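Side-chain contacts in putative glutathione S-transferase (Sinorhizobium meliloti, PDB 4MDC), which probably catalyses the transfer of glutathione to electrophilic substrates, working as a homodimer of the glutathione S-transferase fold: residues L203-E208 with S245-L250; I209-A214 with E219-L224; F37-L42 with L234-R239; E129-R134 with R168-Y173. All coordinates share one frame; numbering follows the deposited sequence. Where two conformers were deposited one is given.

Contact 1: L203-E208 with S245-L250; sequences LDYLGE and SHYADL
D204 OD1 takes two N-H donors: from across the contact H246 NE2, 2.8 Å away, and from the loop that follows its helix W211 NE1. The histidine bond is nearly straight, with an N-H...O angle of 167°. OD1 lies in the plane of the imidazole at its edge, and the histidine reaches OD1 on the syn side, somewhat out of the carboxylate plane. H246 gets there with CG set between its backbone N and carbonyl carbon (chi1 69°), which turns the ring toward the helix end. The other carboxylate oxygen, OD2, accepts a bond from water 1 at 2.7 Å, and the same water donates to Y247 O at 3.1 Å. With two N-H donors and a water on it, the carboxylate is held against rotation, and its charge would tend to support a proton on NE2. Here the C-terminal tail of the chain, beyond the last helix of the all-helical GST domain, folds back through the H246-D249 type I turn onto the end of helix 191-205, which closes in a Schellman motif at G207. Next to the polar pair Y205 and Y247 form a T-shaped stack: the Y205 edge points at the Y247 face, centroids 5.0 Å apart and planes at 70°. Y205 CD2 sits over the rim of that face, 3.7 Å from Y247 CZ, and Y205 CB makes an off-centre CH-pi contact with the same ring. Both phenol oxygens are bonded beyond the stack, Y205 OH to V241 O and V238 N, Y247 OH to L233 O and R36.

Contact 2: I209-A214 with E219-L224; sequences IDWSDA and EWYQRL
W211 and Y221 carry this contact, both buried, meeting through the indole of W211 and the ring and CB of Y221. The benzo side of the indole presents CZ2 and CH2 to the tyrosine: W211 CZ2 comes to 3.7 Å from Y221 CD2, and W211 CH2 to 3.8 Å from Y221 CB. The two rings are only 13° from parallel but slid so far apart, with 5.4 Å between the centroids of the six-membered rings, that they hardly overlap. Y221 swings its ring away from its own backbone N (chi1 -176°), which brings CB and CD2 against the indole. Within its own segment W211 has I209 CG2 over the centre of one face, 3.5 Å above the indole plane, while F252 meets W211 edge to face. A leucine in place of W211 has no ring N-H to give D204 OD1 and would probably leave that oxygen with one donor fewer and a gap beside Y221 CD2. The short 3-10 turn 211-213 thus packs back onto helix 215-225, which it leads into through the N-cap residue A214. This is hydrophobic-core packing of the helical GST C-terminal domain, where Y221 and W211 also touch I200 of helix 191-205.

Contact 3: F37-L42 with L234-R239; sequences FVRLIL and LAERVR
R39 and E236 reach for each other from opposite directions and meet in an end-on salt bridge that joins the two domains of the GST fold: R39 is on helix 33-44 of the thioredoxin-like N-terminal domain, E236 just past the end of helix 231-235 in the helical C-terminal domain. Their backbones stay far apart, 12.3 Å between the CA atoms of R39 and E236, so the side chains alone span the gap. The guanidinium and carboxylate planes are turned 50° against each other, and the grip is uneven. R39 NH1 touches both oxygens, E236 OE2 at 2.8 Å and E236 OE1 at 3.0 Å, the latter bond being the straighter one at 158° and close to the guanidinium plane. R39 NH2 adds a bond of 2.9 Å to E236 OE2, met from above the carboxylate plane. A bend at chi3 (70°) turns the end of the arginine toward E236, whose own chain is extended beyond CG. A methionine in place of R39 cannot donate to the carboxylate, and E236 OE2 would probably be left without these two N-H donors, weakening the tie between this loop and helix 33-44. R36, one turn earlier on the same helix, pairs with E236 OE1 as well, a second positive charge on the carboxylate. Behind the glutamate, R237 NH1 bonds L234 O at 2.9 Å and E236 O at 2.8 Å, lying above both carbonyl planes.

Contact 4: E129-R134 with R168-Y173; sequences EADVTR and RQHMKY
The imidazole of H170 meets D131 with its edge: D131 OD2 lies in the ring plane, 2.8 Å from H170 NE2, while V132 CG2 approaches obliquely, 4.1 Å from H170 CD2. The ring of W123, from helix 111-145, also meets the imidazole. The carboxylate is turned 50° from the imidazole and offers its anti lone pair, on the side away from OD1, to an N-H that points at it almost straight (165°). H170 holds its CG opposite its carbonyl carbon (chi1 -71°), which carries the ring across toward helix 111-145, at about a right angle to the D131 side chain. OD2 also takes a salt bridge from K127, one turn earlier, and this second charge would be expected to steady the carboxylate. H170 ND1 has a partner elsewhere too, so both ring nitrogens are engaged. Along the helix the backbone opens into a wider pi-type turn at 129-133, with R134 N bonded to E129 O at 2.8 Å, and V132 lies in that turn. The contact joins helices 111-145 and 167-180, packing of the kind that builds the alpha-helical bundle of the GST C-terminal domain.

Overall arrangement
Contacts 1, 2 and 4 all lie in the C-terminal part of the chain, and contact 3 ties it to the N-terminal domain. Contacts 1 and 2, centres 11 Å apart, share the D204 carboxylate, and L250 O takes a bond from Q222 NE2, 2.7 Å away. Contact 3, 13 Å from contact 1 between centres, is reached through Y205 OH, 2.9 Å from V238 N. On the other flank R168 NE makes a salt bridge of 2.8 Å to D213 OD2, linking contacts 4 and 2, while M171 packs on W211 and I209. Contacts 3 and 4 do not touch. Glycerol, probably from the crystallisation liquor, bonds R237 NH2, and glycerol lies about 6 Å from the Y247 side chain.

Contact 1: L203-E208 with S245-L250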
# COMPACT_ATOMS: atom_id res chain seq x y z
N LEU B 203 17.19 -4.46 -7.71
CA LEU B 203 17.54 -3.98 -9.02
C LEU B 203 19.04 -4.12 -9.27
O LEU B 203 19.44 -4.45 -10.39
CB LEU B 203 17.06 -2.55 -9.23
CG LEU B 203 15.52 -2.49 -9.21
CD1 LEU B 203 15.04 -1.04 -9.16
CD2 LEU B 203 14.94 -3.18 -10.40
N ASP B 204 19.85 -3.84 -8.24
CA ASP B 204 21.30 -3.89 -8.40
C ASP B 204 21.77 -5.30 -8.55
O ASP B 204 22.66 -5.56 -9.40
CB ASP B 204 22.00 -3.21 -7.22
CG ASP B 204 23.47 -2.86 -7.53
OD1 ASP B 204 23.77 -2.33 -8.62
OD2 ASP B 204 24.29 -3.19 -6.63
N TYR B 205 21.18 -6.25 -7.84
CA TYR B 205 21.49 -7.70 -8.04
C TYR B 205 21.35 -8.05 -9.53
O TYR B 205 22.18 -8.77 -10.14
CB TYR B 205 20.49 -8.55 -7.28
CG TYR B 205 20.80 -10.02 -7.28
CD1 TYR B 205 20.50 -10.83 -8.37
CD2 TYR B 205 21.36 -10.62 -6.14
CE1 TYR B 205 20.77 -12.21 -8.32
CE2 TYR B 205 21.66 -11.98 -6.10
CZ TYR B 205 21.39 -12.75 -7.21
OH TYR B 205 21.65 -14.10 -7.15
N LEU B 206 20.29 -7.54 -10.13
CA LEU B 206 19.99 -7.81 -11.54
C LEU B 206 20.80 -6.96 -12.56
O LEU B 206 20.61 -7.11 -13.75
CB LEU B 206 18.49 -7.62 -11.77
CG LEU B 206 17.57 -8.66 -11.12
CD1 LEU B 206 16.12 -8.21 -11.18
CD2 LEU B 206 17.73 -10.01 -11.82
N GLY B 207 21.61 -6.04 -12.05
CA GLY B 207 22.42 -5.18 -12.89
C GLY B 207 21.65 -4.12 -13.65
O GLY B 207 22.09 -3.65 -14.68
N GLU B 208 20.50 -3.72 -13.11
CA GLU B 208 19.60 -2.81 -13.80
C GLU B 208 19.86 -1.32 -13.53
O GLU B 208 19.22 -0.47 -14.14
CB GLU B 208 18.14 -3.15 -13.45
CG GLU B 208 17.74 -4.56 -13.84
CD GLU B 208 17.41 -4.72 -15.32
OE1 GLU B 208 17.32 -3.71 -16.07
OE2 GLU B 208 17.23 -5.87 -15.75
N SER B 245 28.57 -8.43 -11.07
CA SER B 245 29.85 -8.68 -10.39
C SER B 245 30.10 -7.74 -9.21
O SER B 245 30.66 -8.16 -8.22
CB SER B 245 31.05 -8.65 -11.38
OG SER B 245 31.17 -7.35 -11.94
N HIS B 246 29.64 -6.47 -9.28
CA HIS B 246 29.84 -5.52 -8.19
C HIS B 246 28.82 -5.64 -7.04
O HIS B 246 28.88 -4.87 -6.06
CB HIS B 246 29.80 -4.07 -8.69
CG HIS B 246 28.44 -3.63 -9.15
ND1 HIS B 246 28.09 -3.56 -10.48
CD2 HIS B 246 27.35 -3.19 -8.46
CE1 HIS B 246 26.85 -3.12 -10.60
NE2 HIS B 246 26.37 -2.90 -9.39
N TYR B 247 27.89 -6.58 -7.16
CA TYR B 247 26.75 -6.64 -6.22
C TYR B 247 27.13 -6.62 -4.75
O TYR B 247 26.56 -5.87 -3.94
CB TYR B 247 25.88 -7.87 -6.51
CG TYR B 247 24.75 -8.06 -5.51
CD1 TYR B 247 23.70 -7.14 -5.41
CD2 TYR B 247 24.79 -9.11 -4.62
CE1 TYR B 247 22.72 -7.30 -4.44
CE2 TYR B 247 23.79 -9.33 -3.69
CZ TYR B 247 22.76 -8.38 -3.59
OH TYR B 247 21.83 -8.64 -2.65
N ALA B 248 28.08 -7.49 -4.38
CA ALA B 248 28.49 -7.62 -3.00
C ALA B 248 29.64 -6.69 -2.61
O ALA B 248 30.07 -6.71 -1.46
CB ALA B 248 28.85 -9.07 -2.67
N ASP B 249 30.16 -5.91 -3.55
CA ASP B 249 31.39 -5.09 -3.35
C ASP B 249 31.05 -3.81 -2.59
O ASP B 249 30.16 -3.06 -3.01
CB ASP B 249 31.95 -4.78 -4.73
CG ASP B 249 33.37 -4.21 -4.73
OD1 ASP B 249 33.88 -3.85 -3.65
OD2 ASP B 249 33.95 -4.12 -5.84
N LEU B 250 31.68 -3.60 -1.43
CA LEU B 250 31.42 -2.38 -0.65
C LEU B 250 32.08 -1.19 -1.29
O LEU B 250 31.55 -0.08 -1.21
CB LEU B 250 31.88 -2.51 0.81
CG LEU B 250 31.24 -3.67 1.58
CD1 LEU B 250 31.60 -3.59 3.06
CD2 LEU B 250 29.75 -3.74 1.41
O HOH W 1 24.08 -4.01 -4.04

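Contact 2: I209-A214 with E219-L224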
# COMPACT_ATOMS: atom_id res chain seq x y z
N ILE B 209 20.76 -1.00 -12.62
CA ILE B 209 21.05 0.40 -12.28
C ILE B 209 22.38 0.86 -12.90
O ILE B 209 23.41 0.24 -12.68
CB ILE B 209 21.15 0.56 -10.78
CG1 ILE B 209 19.76 0.33 -10.20
CG2 ILE B 209 21.58 1.94 -10.36
CD1 ILE B 209 19.82 -0.03 -8.78
N ASP B 210 22.33 1.95 -13.65
CA ASP B 210 23.54 2.62 -14.12
C ASP B 210 23.99 3.62 -13.09
O ASP B 210 23.47 4.73 -12.99
CB ASP B 210 23.28 3.30 -15.44
CG ASP B 210 24.50 4.05 -15.97
OD1 ASP B 210 25.57 4.16 -15.32
OD2 ASP B 210 24.35 4.53 -17.07
N TRP B 211 24.95 3.21 -12.27
CA TRP B 211 25.37 4.06 -11.16
C TRP B 211 26.12 5.31 -11.63
O TRP B 211 26.17 6.30 -10.91
CB TRP B 211 26.19 3.27 -10.15
CG TRP B 211 25.39 2.32 -9.33
CD1 TRP B 211 25.37 0.96 -9.44
CD2 TRP B 211 24.44 2.65 -8.29
NE1 TRP B 211 24.51 0.43 -8.49
CE2 TRP B 211 23.94 1.44 -7.78
CE3 TRP B 211 24.01 3.85 -7.73
CZ2 TRP B 211 23.01 1.40 -6.76
CZ3 TRP B 211 23.05 3.81 -6.70
CH2 TRP B 211 22.59 2.60 -6.22
N SER B 212 26.72 5.28 -12.82
CA SER B 212 27.42 6.48 -13.35
C SER B 212 26.43 7.64 -13.59
O SER B 212 26.82 8.80 -13.63
CB SER B 212 28.17 6.14 -14.65
OG SER B 212 27.26 6.10 -15.78
N ASP B 213 25.16 7.30 -13.77
CA ASP B 213 24.11 8.30 -14.00
C ASP B 213 23.48 8.75 -12.68
O ASP B 213 22.72 9.72 -12.68
CB ASP B 213 23.02 7.72 -14.91
CG ASP B 213 21.98 8.78 -15.35
OD1 ASP B 213 22.33 9.84 -15.91
OD2 ASP B 213 20.78 8.48 -15.16
N ALA B 214 23.81 8.08 -11.57
CA ALA B 214 23.23 8.44 -10.25
C ALA B 214 24.33 8.49 -9.15
O ALA B 214 24.26 7.83 -8.11
CB ALA B 214 22.17 7.44 -9.89
N GLU B 219 26.47 7.37 -3.39
CA GLU B 219 27.12 7.67 -2.13
C GLU B 219 26.22 7.22 -0.98
O GLU B 219 26.68 6.62 0.01
CB GLU B 219 27.47 9.17 -2.04
CG GLU B 219 28.14 9.58 -0.71
CD GLU B 219 27.20 9.72 0.50
OE1 GLU B 219 26.01 10.12 0.33
OE2 GLU B 219 27.62 9.44 1.67
N TRP B 220 24.92 7.55 -1.08
CA TRP B 220 23.95 7.13 -0.07
C TRP B 220 23.83 5.60 0.04
O TRP B 220 23.82 5.01 1.17
CB TRP B 220 22.59 7.84 -0.33
CG TRP B 220 21.46 7.20 0.40
CD1 TRP B 220 20.95 7.53 1.63
CD2 TRP B 220 20.71 6.06 -0.05
NE1 TRP B 220 19.98 6.65 2.00
CE2 TRP B 220 19.79 5.75 0.97
CE3 TRP B 220 20.70 5.30 -1.22
CZ2 TRP B 220 18.88 4.71 0.84
CZ3 TRP B 220 19.83 4.29 -1.35
CH2 TRP B 220 18.96 3.94 -0.31
N TYR B 221 23.79 4.90 -1.12
CA TYR B 221 23.65 3.45 -1.10
C TYR B 221 24.88 2.73 -0.53
O TYR B 221 24.77 1.72 0.17
CB TYR B 221 23.32 2.91 -2.47
CG TYR B 221 23.06 1.42 -2.50
CD1 TYR B 221 22.01 0.84 -1.80
CD2 TYR B 221 23.90 0.57 -3.23
CE1 TYR B 221 21.76 -0.53 -1.86
CE2 TYR B 221 23.66 -0.80 -3.25
CZ TYR B 221 22.61 -1.34 -2.54
OH TYR B 221 22.34 -2.69 -2.60
N GLN B 222 26.04 3.29 -0.81
CA GLN B 222 27.26 2.75 -0.25
C GLN B 222 27.21 2.77 1.28
O GLN B 222 27.64 1.81 1.90
CB GLN B 222 28.48 3.50 -0.81
CG GLN B 222 29.72 2.65 -0.84
CD GLN B 222 30.41 2.75 0.49
OE1 GLN B 222 30.13 3.70 1.27
NE2 GLN B 222 31.27 1.80 0.78
N ARG B 223 26.62 3.80 1.88
CA ARG B 223 26.41 3.84 3.30
C ARG B 223 25.45 2.78 3.77
O ARG B 223 25.71 2.15 4.80
CB ARG B 223 25.86 5.19 3.81
CG ARG B 223 26.83 6.36 3.86
CD ARG B 223 26.10 7.58 4.44
NE ARG B 223 25.64 8.49 3.39
CZ ARG B 223 24.48 9.15 3.38
NH1 ARG B 223 23.54 8.95 4.35
NH2 ARG B 223 24.22 9.97 2.37
N LEU B 224 24.32 2.59 3.11
CA LEU B 224 23.39 1.54 3.54
C LEU B 224 23.97 0.11 3.36
O LEU B 224 23.86 -0.74 4.25
CB LEU B 224 22.10 1.60 2.79
CG LEU B 224 21.02 2.53 3.37
CD1 LEU B 224 20.44 1.99 4.68
CD2 LEU B 224 21.55 3.94 3.60

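Contact 3: F37-L42 with L234-R239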
# COMPACT_ATOMS: atom_id res chain seq x y z
N PHE B 37 13.12 -5.38 3.07
CA PHE B 37 12.89 -4.27 3.98
C PHE B 37 12.61 -4.79 5.40
O PHE B 37 13.20 -4.28 6.37
CB PHE B 37 11.70 -3.49 3.45
CG PHE B 37 11.09 -2.50 4.42
CD1 PHE B 37 11.76 -1.33 4.81
CD2 PHE B 37 9.84 -2.72 4.90
CE1 PHE B 37 11.15 -0.41 5.65
CE2 PHE B 37 9.22 -1.78 5.74
CZ PHE B 37 9.88 -0.62 6.12
N VAL B 38 11.72 -5.76 5.51
CA VAL B 38 11.45 -6.38 6.80
C VAL B 38 12.64 -7.08 7.41
O VAL B 38 12.94 -6.93 8.57
CB VAL B 38 10.24 -7.32 6.69
CG1 VAL B 38 10.04 -8.09 7.99
CG2 VAL B 38 9.00 -6.47 6.43
N ARG B 39 13.39 -7.80 6.58
CA ARG B 39 14.61 -8.39 7.07
C ARG B 39 15.57 -7.38 7.68
O ARG B 39 16.24 -7.66 8.69
CB ARG B 39 15.30 -9.21 5.98
CG ARG B 39 14.59 -10.51 5.67
CD ARG B 39 15.07 -11.09 4.35
NE ARG B 39 16.44 -11.58 4.43
CZ ARG B 39 17.12 -12.02 3.37
NH1 ARG B 39 16.59 -11.95 2.14
NH2 ARG B 39 18.36 -12.48 3.54
N LEU B 40 15.72 -6.24 7.01
CA LEU B 40 16.59 -5.21 7.48
C LEU B 40 16.16 -4.66 8.82
O LEU B 40 17.02 -4.43 9.71
CB LEU B 40 16.73 -4.07 6.46
CG LEU B 40 17.49 -4.37 5.17
CD1 LEU B 40 17.32 -3.23 4.17
CD2 LEU B 40 18.96 -4.61 5.45
N ILE B 41 14.86 -4.45 8.98
CA ILE B 41 14.36 -4.03 10.28
C ILE B 41 14.67 -5.04 11.39
O ILE B 41 15.20 -4.67 12.46
CB ILE B 41 12.84 -3.75 10.28
CG1 ILE B 41 12.50 -2.68 9.24
CG2 ILE B 41 12.44 -3.36 11.68
CD1 ILE B 41 11.02 -2.66 8.95
N LEU B 42 14.39 -6.30 11.10
CA LEU B 42 14.64 -7.39 12.05
C LEU B 42 16.13 -7.45 12.43
O LEU B 42 16.43 -7.53 13.62
CB LEU B 42 14.11 -8.70 11.52
CG LEU B 42 12.60 -8.86 11.36
CD1 LEU B 42 12.24 -10.04 10.47
CD2 LEU B 42 11.97 -9.03 12.74
N LEU B 234 23.75 -9.19 0.95
CA LEU B 234 24.85 -9.22 -0.02
C LEU B 234 25.40 -10.65 -0.20
O LEU B 234 25.96 -10.92 -1.26
CB LEU B 234 25.97 -8.29 0.40
CG LEU B 234 25.58 -6.79 0.52
CD1 LEU B 234 26.84 -6.03 0.85
CD2 LEU B 234 24.94 -6.25 -0.72
N ALA B 235 25.19 -11.50 0.80
CA ALA B 235 25.68 -12.91 0.75
C ALA B 235 24.69 -13.80 0.01
O ALA B 235 25.06 -14.80 -0.55
CB ALA B 235 25.92 -13.44 2.15
N GLU B 236 23.44 -13.33 -0.05
CA GLU B 236 22.31 -14.08 -0.58
C GLU B 236 22.45 -14.31 -2.08
O GLU B 236 22.89 -13.43 -2.81
CB GLU B 236 21.05 -13.20 -0.43
CG GLU B 236 19.80 -13.94 -0.65
CD GLU B 236 18.67 -13.31 0.09
OE1 GLU B 236 18.20 -12.22 -0.34
OE2 GLU B 236 18.31 -13.96 1.08
N ARG B 237 22.00 -15.48 -2.55
CA ARG B 237 21.93 -15.71 -3.96
C ARG B 237 20.56 -16.25 -4.32
O ARG B 237 19.94 -17.00 -3.56
CB ARG B 237 23.05 -16.69 -4.39
CG ARG B 237 24.49 -16.14 -4.26
CD ARG B 237 24.76 -14.97 -5.19
NE ARG B 237 26.11 -14.42 -5.03
CZ ARG B 237 26.47 -13.46 -4.16
NH1 ARG B 237 25.57 -12.87 -3.36
NH2 ARG B 237 27.75 -13.07 -4.12
N VAL B 238 20.11 -15.89 -5.50
CA VAL B 238 18.84 -16.34 -6.02
C VAL B 238 19.07 -17.54 -6.90
O VAL B 238 19.96 -17.49 -7.79
CB VAL B 238 18.20 -15.21 -6.85
CG1 VAL B 238 16.90 -15.65 -7.47
CG2 VAL B 238 18.00 -14.00 -5.95
N ARG B 239 18.28 -18.60 -6.70
CA ARG B 239 18.43 -19.83 -7.47
C ARG B 239 18.36 -19.53 -8.97
O ARG B 239 17.42 -18.94 -9.44
CB ARG B 239 17.37 -20.86 -7.01
CG ARG B 239 17.48 -22.23 -7.65
CD ARG B 239 16.91 -23.33 -6.73
NE ARG B 239 16.63 -24.59 -7.40
CZ ARG B 239 17.58 -25.39 -7.88
NH1 ARG B 239 18.85 -25.01 -7.79
NH2 ARG B 239 17.26 -26.52 -8.47

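Contact 4: E129-R134 with R168-Y173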
# COMPACT_ATOMS: atom_id res chain seq x y z
N GLU B 129 7.77 -0.06 -6.89
CA GLU B 129 7.51 -1.51 -7.06
C GLU B 129 6.58 -1.78 -8.27
O GLU B 129 6.83 -2.64 -9.10
CB GLU B 129 6.91 -2.01 -5.76
CG GLU B 129 6.53 -3.45 -5.73
CD GLU B 129 7.74 -4.39 -5.53
OE1 GLU B 129 8.90 -3.90 -5.37
OE2 GLU B 129 7.52 -5.64 -5.51
N ALA B 130 5.55 -0.95 -8.40
CA ALA B 130 4.61 -1.07 -9.53
C ALA B 130 5.20 -0.58 -10.83
O ALA B 130 4.99 -1.23 -11.90
CB ALA B 130 3.32 -0.30 -9.25
N ASP B 131 5.96 0.51 -10.77
CA ASP B 131 6.47 1.16 -11.98
C ASP B 131 7.62 0.36 -12.56
O ASP B 131 7.83 0.33 -13.75
CB ASP B 131 7.08 2.54 -11.68
CG ASP B 131 6.05 3.61 -11.40
OD1 ASP B 131 4.85 3.34 -11.62
OD2 ASP B 131 6.47 4.69 -10.94
N VAL B 132 8.37 -0.28 -11.69
CA VAL B 132 9.64 -0.93 -12.10
C VAL B 132 9.82 -2.38 -11.58
O VAL B 132 9.90 -3.34 -12.37
CB VAL B 132 10.86 -0.15 -11.59
CG1 VAL B 132 12.18 -0.86 -11.98
CG2 VAL B 132 10.88 1.27 -12.13
N THR B 133 9.88 -2.55 -10.26
CA THR B 133 10.54 -3.72 -9.72
C THR B 133 9.72 -4.98 -9.89
O THR B 133 10.23 -6.04 -10.31
CB THR B 133 10.91 -3.48 -8.25
OG1 THR B 133 11.45 -2.16 -8.07
CG2 THR B 133 11.99 -4.45 -7.84
N ARG B 134 8.44 -4.93 -9.55
CA ARG B 134 7.60 -6.12 -9.69
C ARG B 134 7.51 -6.68 -11.15
O ARG B 134 7.81 -7.87 -11.39
CB ARG B 134 6.19 -5.86 -9.11
CG ARG B 134 5.23 -7.01 -9.37
CD ARG B 134 3.94 -6.90 -8.58
NE ARG B 134 3.11 -5.73 -8.94
CZ ARG B 134 2.84 -4.66 -8.18
NH1 ARG B 134 2.05 -3.71 -8.67
NH2 ARG B 134 3.37 -4.48 -6.97
N ARG B 168 14.90 5.56 -14.33
CA ARG B 168 15.64 6.78 -14.16
C ARG B 168 14.90 7.80 -13.25
O ARG B 168 15.52 8.44 -12.41
CB ARG B 168 15.99 7.41 -15.47
CG ARG B 168 16.95 8.58 -15.25
CD ARG B 168 17.43 9.12 -16.56
NE ARG B 168 18.71 9.82 -16.46
CZ ARG B 168 18.90 11.09 -16.82
NH1 ARG B 168 17.88 11.82 -17.26
NH2 ARG B 168 20.13 11.64 -16.74
N GLN B 169 13.61 7.92 -13.45
CA GLN B 169 12.85 8.85 -12.62
C GLN B 169 13.00 8.56 -11.12
O GLN B 169 13.17 9.47 -10.32
CB GLN B 169 11.37 8.77 -13.03
CG GLN B 169 10.43 9.48 -12.07
CD GLN B 169 8.94 9.01 -12.09
OE1 GLN B 169 8.51 8.20 -12.91
NE2 GLN B 169 8.16 9.57 -11.16
N HIS B 170 12.93 7.28 -10.77
CA HIS B 170 13.13 6.81 -9.42
C HIS B 170 14.52 7.01 -8.86
O HIS B 170 14.66 7.50 -7.76
CB HIS B 170 12.67 5.33 -9.31
CG HIS B 170 11.20 5.23 -9.38
ND1 HIS B 170 10.42 5.65 -8.33
CD2 HIS B 170 10.34 4.91 -10.38
CE1 HIS B 170 9.15 5.50 -8.65
NE2 HIS B 170 9.08 5.05 -9.88
N MSE B 171 15.54 6.72 -9.66
CA MSE B 171 16.93 6.99 -9.29
C MSE B 171 17.18 8.47 -9.12
O MSE B 171 17.92 8.88 -8.24
CB MSE B 171 17.90 6.39 -10.32
CG MSE B 171 17.78 4.89 -10.39
SE MSE B 171 18.04 3.91 -8.70
CE MSE B 171 19.87 4.68 -8.36
N LYS B 172 16.59 9.30 -9.98
CA LYS B 172 16.76 10.73 -9.89
C LYS B 172 16.06 11.31 -8.64
O LYS B 172 16.58 12.23 -8.01
CB LYS B 172 16.29 11.44 -11.15
CG LYS B 172 17.27 11.22 -12.30
CD LYS B 172 18.43 12.21 -12.17
CE LYS B 172 19.58 11.86 -13.08
NZ LYS B 172 20.70 12.82 -12.93
N TYR B 173 14.95 10.72 -8.26
CA TYR B 173 14.23 11.18 -7.05
C TYR B 173 15.07 10.83 -5.85
O TYR B 173 15.28 11.62 -4.94
CB TYR B 173 12.84 10.54 -6.95
CG TYR B 173 12.01 11.11 -5.79
CD1 TYR B 173 11.89 12.47 -5.61
CD2 TYR B 173 11.39 10.28 -4.88
CE1 TYR B 173 11.08 13.00 -4.57
CE2 TYR B 173 10.60 10.80 -3.87
CZ TYR B 173 10.46 12.13 -3.71
OH TYR B 173 9.70 12.58 -2.63